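Local atomic coordinates of MoaF-like domain-containing protein (Burkholderia vietnamiensis, PDB entry 5HAL), a protein that is of unknown function but has a calycin-like beta-barrel fold, a scaffold that commonly binds small molecules, and is possibly a beta-lactamase. Residues K21-R26 against D87-G92; I73-Q76 against T82-H85; R95-F98 against D104-R107. One frame throughout, in Å; residues are numbered along the deposited sequence.

Interaction 1. Residues K21-R26 against D87-G92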
# COMPACT_ATOMS: atom_id res chain seq x y z
N LYS A 21 -0.36 -10.74 6.35
CA LYS A 21 -1.23 -9.87 7.13
C LYS A 21 -1.91 -8.87 6.21
O LYS A 21 -1.43 -8.57 5.12
CB LYS A 21 -0.43 -9.12 8.21
CG LYS A 21 0.16 -10.06 9.28
CD LYS A 21 1.22 -9.33 10.09
CE LYS A 21 2.00 -10.29 10.97
NZ LYS A 21 3.21 -9.64 11.52
N THR A 22 -3.03 -8.32 6.69
CA THR A 22 -3.82 -7.34 5.95
C THR A 22 -3.97 -6.08 6.78
O THR A 22 -4.14 -6.14 8.00
CB THR A 22 -5.19 -7.92 5.57
OG1 THR A 22 -5.00 -9.04 4.71
CG2 THR A 22 -6.06 -6.87 4.85
N PHE A 23 -3.89 -4.93 6.11
CA PHE A 23 -3.94 -3.62 6.75
C PHE A 23 -4.95 -2.75 6.05
O PHE A 23 -5.06 -2.77 4.82
CB PHE A 23 -2.53 -2.97 6.75
CG PHE A 23 -1.51 -3.83 7.41
CD1 PHE A 23 -1.28 -3.71 8.78
CD2 PHE A 23 -0.87 -4.84 6.69
CE1 PHE A 23 -0.38 -4.56 9.41
CE2 PHE A 23 0.02 -5.69 7.32
CZ PHE A 23 0.28 -5.55 8.68
N GLU A 24 -5.71 -1.98 6.83
CA GLU A 24 -6.58 -0.96 6.27
C GLU A 24 -5.88 0.40 6.31
O GLU A 24 -5.41 0.83 7.36
CB GLU A 24 -7.90 -0.89 7.03
CG GLU A 24 -8.84 0.14 6.44
CD GLU A 24 -10.19 0.14 7.12
OE1 GLU A 24 -10.29 0.64 8.26
OE2 GLU A 24 -11.16 -0.38 6.51
N VAL A 25 -5.83 1.07 5.16
CA VAL A 25 -5.28 2.42 5.07
C VAL A 25 -6.43 3.37 4.77
O VAL A 25 -7.26 3.10 3.90
CB VAL A 25 -4.17 2.51 4.00
CG1 VAL A 25 -2.89 1.85 4.53
CG2 VAL A 25 -4.59 1.84 2.67
N ARG A 26 -6.49 4.48 5.51
CA ARG A 26 -7.55 5.47 5.36
C ARG A 26 -6.92 6.83 5.09
O ARG A 26 -6.13 7.33 5.90
CB ARG A 26 -8.45 5.52 6.60
CG ARG A 26 -8.94 4.16 7.10
CD ARG A 26 -10.04 4.31 8.16
NE ARG A 26 -11.30 4.75 7.55
CZ ARG A 26 -12.37 3.98 7.37
NH1 ARG A 26 -13.44 4.48 6.78
NH2 ARG A 26 -12.36 2.72 7.79
N ASP A 87 5.09 3.36 5.06
CA ASP A 87 4.13 2.82 6.01
C ASP A 87 4.85 2.50 7.31
O ASP A 87 5.79 1.70 7.33
CB ASP A 87 3.45 1.57 5.43
CG ASP A 87 2.44 1.92 4.35
OD1 ASP A 87 2.19 3.12 4.16
OD2 ASP A 87 1.90 1.00 3.69
N ASP A 88 4.42 3.15 8.38
CA ASP A 88 4.99 2.99 9.72
C ASP A 88 4.01 2.14 10.51
O ASP A 88 2.93 2.61 10.89
CB ASP A 88 5.21 4.37 10.34
CG ASP A 88 5.76 4.32 11.77
OD1 ASP A 88 5.67 3.29 12.46
OD2 ASP A 88 6.28 5.37 12.21
N PHE A 89 4.38 0.87 10.75
CA PHE A 89 3.47 -0.08 11.37
C PHE A 89 3.41 0.04 12.88
O PHE A 89 2.55 -0.59 13.50
CB PHE A 89 3.87 -1.51 10.98
CG PHE A 89 3.66 -1.80 9.52
CD1 PHE A 89 2.52 -2.46 9.10
CD2 PHE A 89 4.57 -1.36 8.58
CE1 PHE A 89 2.31 -2.71 7.75
CE2 PHE A 89 4.38 -1.61 7.24
CZ PHE A 89 3.23 -2.29 6.82
N ALA A 90 4.30 0.82 13.50
CA ALA A 90 4.19 1.04 14.94
C ALA A 90 3.30 2.24 15.25
O ALA A 90 2.42 2.15 16.11
CB ALA A 90 5.58 1.24 15.55
N ALA A 91 3.51 3.35 14.55
CA ALA A 91 2.66 4.52 14.72
C ALA A 91 1.32 4.38 14.02
O ALA A 91 0.40 5.14 14.32
CB ALA A 91 3.37 5.77 14.21
N GLY A 92 1.19 3.42 13.10
CA GLY A 92 -0.05 3.28 12.35
C GLY A 92 -0.30 4.39 11.35
O GLY A 92 -1.42 4.90 11.26
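One end of the calycin-like barrel is packed by an aromatic pair, Phe23 from strand 22-27 and Phe89 from the turn just after strand 82-88. The rings make a T-shaped (edge-to-face) pair: the edge of Phe89 points into the face of Phe23, with the planes at 78° and the centroids 4.9 Å apart. CE1 of Phe89 stands over the centre of the Phe23 ring, 3.6 Å from Phe23 CZ, while Phe89 CD1 comes to 3.6 Å from Phe23 CE1. Phe23 CG is anti to the carbonyl carbon (chi1 -57°), which sends the ring toward Phe89. The CA atoms of Phe23 and Phe89 lie 9.4 Å apart, a gap the rings bridge. The turn that carries Phe89 is an Asx motif built on Asp88. Asp88 OD1 takes the amides of Ala90 and Ala91, each N 3.0 Å from OD1; the Ala91 bond is nearly straight at 173° and arrives from above the carboxylate plane. Phe18 and Leu112 also pack against both rings. With no hydrogen bond across it, the contact rests on dispersion and on the weakly positive C-H edge of Phe89 facing the pi cloud of Phe23, and joins parts of the barrel that are not sheet neighbours.

Interaction 2. Residues I73-Q76 against T82-H85. With EDO (1,2-ethanediol), chain B.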
# COMPACT_ATOMS: atom_id res chain seq x y z
N ILE A 73 7.38 0.86 0.57
CA ILE A 73 6.73 -0.21 -0.19
C ILE A 73 6.29 0.38 -1.52
O ILE A 73 5.59 1.40 -1.54
CB ILE A 73 5.54 -0.78 0.60
CG1 ILE A 73 6.02 -1.19 2.01
CG2 ILE A 73 4.88 -1.96 -0.13
CD1 ILE A 73 4.90 -1.61 2.95
N ALA A 74 6.71 -0.23 -2.63
CA ALA A 74 6.46 0.35 -3.95
C ALA A 74 6.04 -0.72 -4.94
O ALA A 74 6.46 -1.87 -4.86
CB ALA A 74 7.69 1.09 -4.52
N TRP A 75 5.20 -0.33 -5.88
CA TRP A 75 4.75 -1.26 -6.91
C TRP A 75 4.21 -0.46 -8.09
O TRP A 75 3.97 0.74 -8.01
CB TRP A 75 3.67 -2.21 -6.37
CG TRP A 75 2.37 -1.54 -6.01
CD1 TRP A 75 1.34 -1.24 -6.86
CD2 TRP A 75 1.94 -1.14 -4.70
NE1 TRP A 75 0.30 -0.67 -6.16
CE2 TRP A 75 0.64 -0.60 -4.83
CE3 TRP A 75 2.52 -1.18 -3.42
CZ2 TRP A 75 -0.08 -0.11 -3.74
CZ3 TRP A 75 1.81 -0.70 -2.33
CH2 TRP A 75 0.51 -0.17 -2.50
N GLN A 76 4.02 -1.16 -9.20
CA GLN A 76 3.43 -0.59 -10.40
C GLN A 76 2.25 -1.45 -10.80
O GLN A 76 2.36 -2.68 -10.86
CB GLN A 76 4.46 -0.50 -11.52
CG GLN A 76 3.95 0.11 -12.80
CD GLN A 76 5.11 0.51 -13.71
OE1 GLN A 76 6.15 -0.17 -13.75
NE2 GLN A 76 4.96 1.63 -14.41
N THR A 82 2.02 4.08 -10.80
CA THR A 82 3.01 3.72 -9.79
C THR A 82 2.60 4.22 -8.42
O THR A 82 1.97 5.28 -8.28
CB THR A 82 4.40 4.27 -10.12
OG1 THR A 82 4.37 5.70 -10.09
CG2 THR A 82 4.85 3.80 -11.49
N VAL A 83 2.98 3.46 -7.39
CA VAL A 83 2.60 3.74 -6.02
C VAL A 83 3.82 3.58 -5.13
O VAL A 83 4.52 2.57 -5.22
CB VAL A 83 1.47 2.81 -5.53
CG1 VAL A 83 1.12 3.13 -4.06
CG2 VAL A 83 0.24 2.93 -6.43
N VAL A 84 4.06 4.57 -4.27
CA VAL A 84 5.07 4.48 -3.22
C VAL A 84 4.36 4.74 -1.89
O VAL A 84 3.75 5.80 -1.71
CB VAL A 84 6.21 5.49 -3.42
CG1 VAL A 84 7.16 5.44 -2.23
CG2 VAL A 84 6.96 5.21 -4.71
N HIS A 85 4.45 3.77 -0.98
CA HIS A 85 4.03 3.92 0.41
C HIS A 85 5.24 4.11 1.31
O HIS A 85 6.25 3.43 1.15
CB HIS A 85 3.31 2.67 0.92
CG HIS A 85 1.86 2.58 0.56
ND1 HIS A 85 0.95 1.93 1.36
CD2 HIS A 85 1.18 3.01 -0.53
CE1 HIS A 85 -0.24 1.99 0.79
NE2 HIS A 85 -0.13 2.64 -0.36
C1 EDO B . -2.39 4.16 -3.21
O1 EDO B . -2.33 3.51 -1.93
C2 EDO B . -3.48 3.53 -4.07
O2 EDO B . -3.73 4.31 -5.25
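Four backbone hydrogen bonds tie Ile73-Gln76 to Thr82-His85. Ile73 and His85 exchange two, Ile73 N to His85 O at 2.9 Å and His85 N to Ile73 O at 2.7 Å; Trp75 and Val83 form the second hydrogen-bonded pair, with Val83 N 3.0 Å from Trp75 O. Ala74 with Val84 and Gln76 with Thr82 are the non-hydrogen-bonded pairs between and beyond them. In the apolar contacts, Val83 packs over one face of the Trp75 indole, its CG1 3.8 Å from the centroid of the six-membered ring in a CH-pi contact. With chi1 at 67°, Trp75 CG sits between its backbone N and carbonyl carbon, which swings the indole across toward strand 82-88. There Trp75 CH2 stands over a face of the His85 imidazole, 3.6 Å from NE2, although the two ring planes are inclined at 50°. Polar side-chain bonds hold both rings: Trp75 NE1 binds Glu77, His85 ND1 binds Asp87, and His85 NE2 meets O1 of a 1,2-ethanediol at 2.8 Å, near the imidazole plane. The diol is probably from the crystallisation liquor. This is an antiparallel beta hairpin of a calycin-like barrel, with Ile73, Trp75, Val83 and His85 sharing one face of the sheet.

Interaction 3. Residues R95-F98 against D104-R107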
# COMPACT_ATOMS: atom_id res chain seq x y z
N ARG A 95 1.97 7.16 4.40
CA ARG A 95 2.16 8.30 3.51
C ARG A 95 2.40 7.78 2.10
O ARG A 95 3.29 6.95 1.88
CB ARG A 95 3.33 9.17 3.98
CG ARG A 95 3.51 10.41 3.14
CD ARG A 95 4.62 11.31 3.68
NE ARG A 95 4.38 11.76 5.05
CZ ARG A 95 3.53 12.72 5.38
NH1 ARG A 95 2.82 13.32 4.43
NH2 ARG A 95 3.38 13.07 6.65
N THR A 96 1.59 8.25 1.15
CA THR A 96 1.59 7.66 -0.18
C THR A 96 1.79 8.71 -1.26
O THR A 96 1.33 9.85 -1.16
CB THR A 96 0.28 6.89 -0.47
OG1 THR A 96 -0.82 7.81 -0.55
CG2 THR A 96 -0.00 5.90 0.62
N PHE A 97 2.48 8.28 -2.31
CA PHE A 97 2.72 9.04 -3.52
C PHE A 97 2.27 8.16 -4.67
O PHE A 97 2.73 7.02 -4.79
CB PHE A 97 4.20 9.40 -3.65
CG PHE A 97 4.76 10.10 -2.43
CD1 PHE A 97 4.79 11.48 -2.37
CD2 PHE A 97 5.23 9.37 -1.35
CE1 PHE A 97 5.29 12.15 -1.24
CE2 PHE A 97 5.73 10.02 -0.21
CZ PHE A 97 5.77 11.42 -0.17
N PHE A 98 1.37 8.67 -5.49
CA PHE A 98 0.68 7.85 -6.49
C PHE A 98 0.72 8.62 -7.81
O PHE A 98 0.27 9.77 -7.87
CB PHE A 98 -0.75 7.54 -6.01
CG PHE A 98 -1.70 7.07 -7.08
CD1 PHE A 98 -2.88 7.77 -7.33
CD2 PHE A 98 -1.45 5.91 -7.82
CE1 PHE A 98 -3.78 7.34 -8.33
CE2 PHE A 98 -2.35 5.47 -8.81
CZ PHE A 98 -3.50 6.19 -9.06
N ASP A 104 -1.12 12.28 -13.55
CA ASP A 104 -1.53 13.01 -12.35
C ASP A 104 -0.79 12.45 -11.14
O ASP A 104 -0.73 11.24 -10.93
CB ASP A 104 -3.04 12.93 -12.14
CG ASP A 104 -3.82 13.54 -13.28
OD1 ASP A 104 -3.56 14.71 -13.63
OD2 ASP A 104 -4.68 12.85 -13.84
N PHE A 105 -0.25 13.35 -10.32
CA PHE A 105 0.57 12.99 -9.17
C PHE A 105 -0.23 13.33 -7.93
O PHE A 105 -0.65 14.47 -7.75
CB PHE A 105 1.89 13.75 -9.20
CG PHE A 105 2.91 13.27 -8.20
CD1 PHE A 105 3.07 11.91 -7.94
CD2 PHE A 105 3.74 14.18 -7.55
CE1 PHE A 105 4.03 11.46 -7.04
CE2 PHE A 105 4.71 13.75 -6.65
CZ PHE A 105 4.86 12.39 -6.39
N HIS A 106 -0.44 12.33 -7.07
CA HIS A 106 -1.28 12.48 -5.89
C HIS A 106 -0.50 12.12 -4.64
O HIS A 106 0.14 11.07 -4.58
CB HIS A 106 -2.53 11.59 -6.00
CG HIS A 106 -3.43 11.95 -7.13
ND1 HIS A 106 -3.68 11.10 -8.19
CD2 HIS A 106 -4.10 13.10 -7.40
CE1 HIS A 106 -4.49 11.70 -9.04
NE2 HIS A 106 -4.75 12.91 -8.60
N ARG A 107 -0.56 13.00 -3.65
CA ARG A 107 0.03 12.76 -2.34
C ARG A 107 -1.09 12.63 -1.33
O ARG A 107 -1.98 13.48 -1.29
CB ARG A 107 0.97 13.89 -1.95
CG ARG A 107 2.04 14.19 -2.96
CD ARG A 107 2.27 15.67 -2.96
NE ARG A 107 3.66 16.02 -3.18
CZ ARG A 107 4.11 16.57 -4.30
NH1 ARG A 107 3.27 16.81 -5.30
NH2 ARG A 107 5.39 16.89 -4.41
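Phe98 O accepts the amide of His106, with N 2.8 Å from O, and the return bond from Phe98 N to His106 O is equally short at 2.8 Å. Phe98 O also receives a CA-H...O contact from Phe105 CA, while His106 O has a similar one from Phe97 CA and Thr96 O one from Arg107 CA. Phe98 and His106 are thus an antiparallel hydrogen-bonded pair, followed by the non-hydrogen-bonded pair of Phe97 and Arg107. Strands 93-99 and 105-114 form the last hairpin of the barrel, in which the segments 95-98 and 105-107 run antiparallel, axes 4.8 Å apart at 174°. Thr96, Phe97 and Phe98 also pack on strand 82-88, touching His85, Ile86 and Val83, so strand 93-99 is bordered by both neighbours.

On the face carrying Phe97 and Arg107, the Phe97 ring meets the aliphatic part of the arginine, its CD1 3.9 Å from Arg107 CG. Phe105 reaches back over the other strand: with CG anti to the backbone N (chi1 -169°), its ring brings CE1 to 4.0 Å from Phe97 CB and CD1 to 3.5 Å from Phe98 O. Phe105 CE2 lies over one face of the Arg107 guanidinium, toward its rim. On the other face the rings of Phe98 and His106 run side by side, rim to rim, with their planes inclined at 24°. Asp104, at the start of the second segment, turns its carboxylate to Ser102, whose OG hydrogen-bonds OD2.

Interactions 2 and 3 are hairpin contacts between adjacent strands, whereas interaction 1 joins strand 22-27 to the turn after strand 82-88, which is not its sheet neighbour, through side chains alone. Strand 82-88 serves both interaction 1 and interaction 2, and strand 93-99 runs beside it to carry interaction 3; Val84 N and Phe97 O, 2.8 Å apart, probably hydrogen-bond, joining interaction 2 to interaction 3. Interactions 1 and 2 are partly buried, interaction 3 a surface contact. Their chemistry follows: an edge-to-face aromatic pair in the first, backbone bonds plus a buried indole and imidazole in the second, and backbone bonds flanked by partly to fully exposed aromatic and charged side chains in the third.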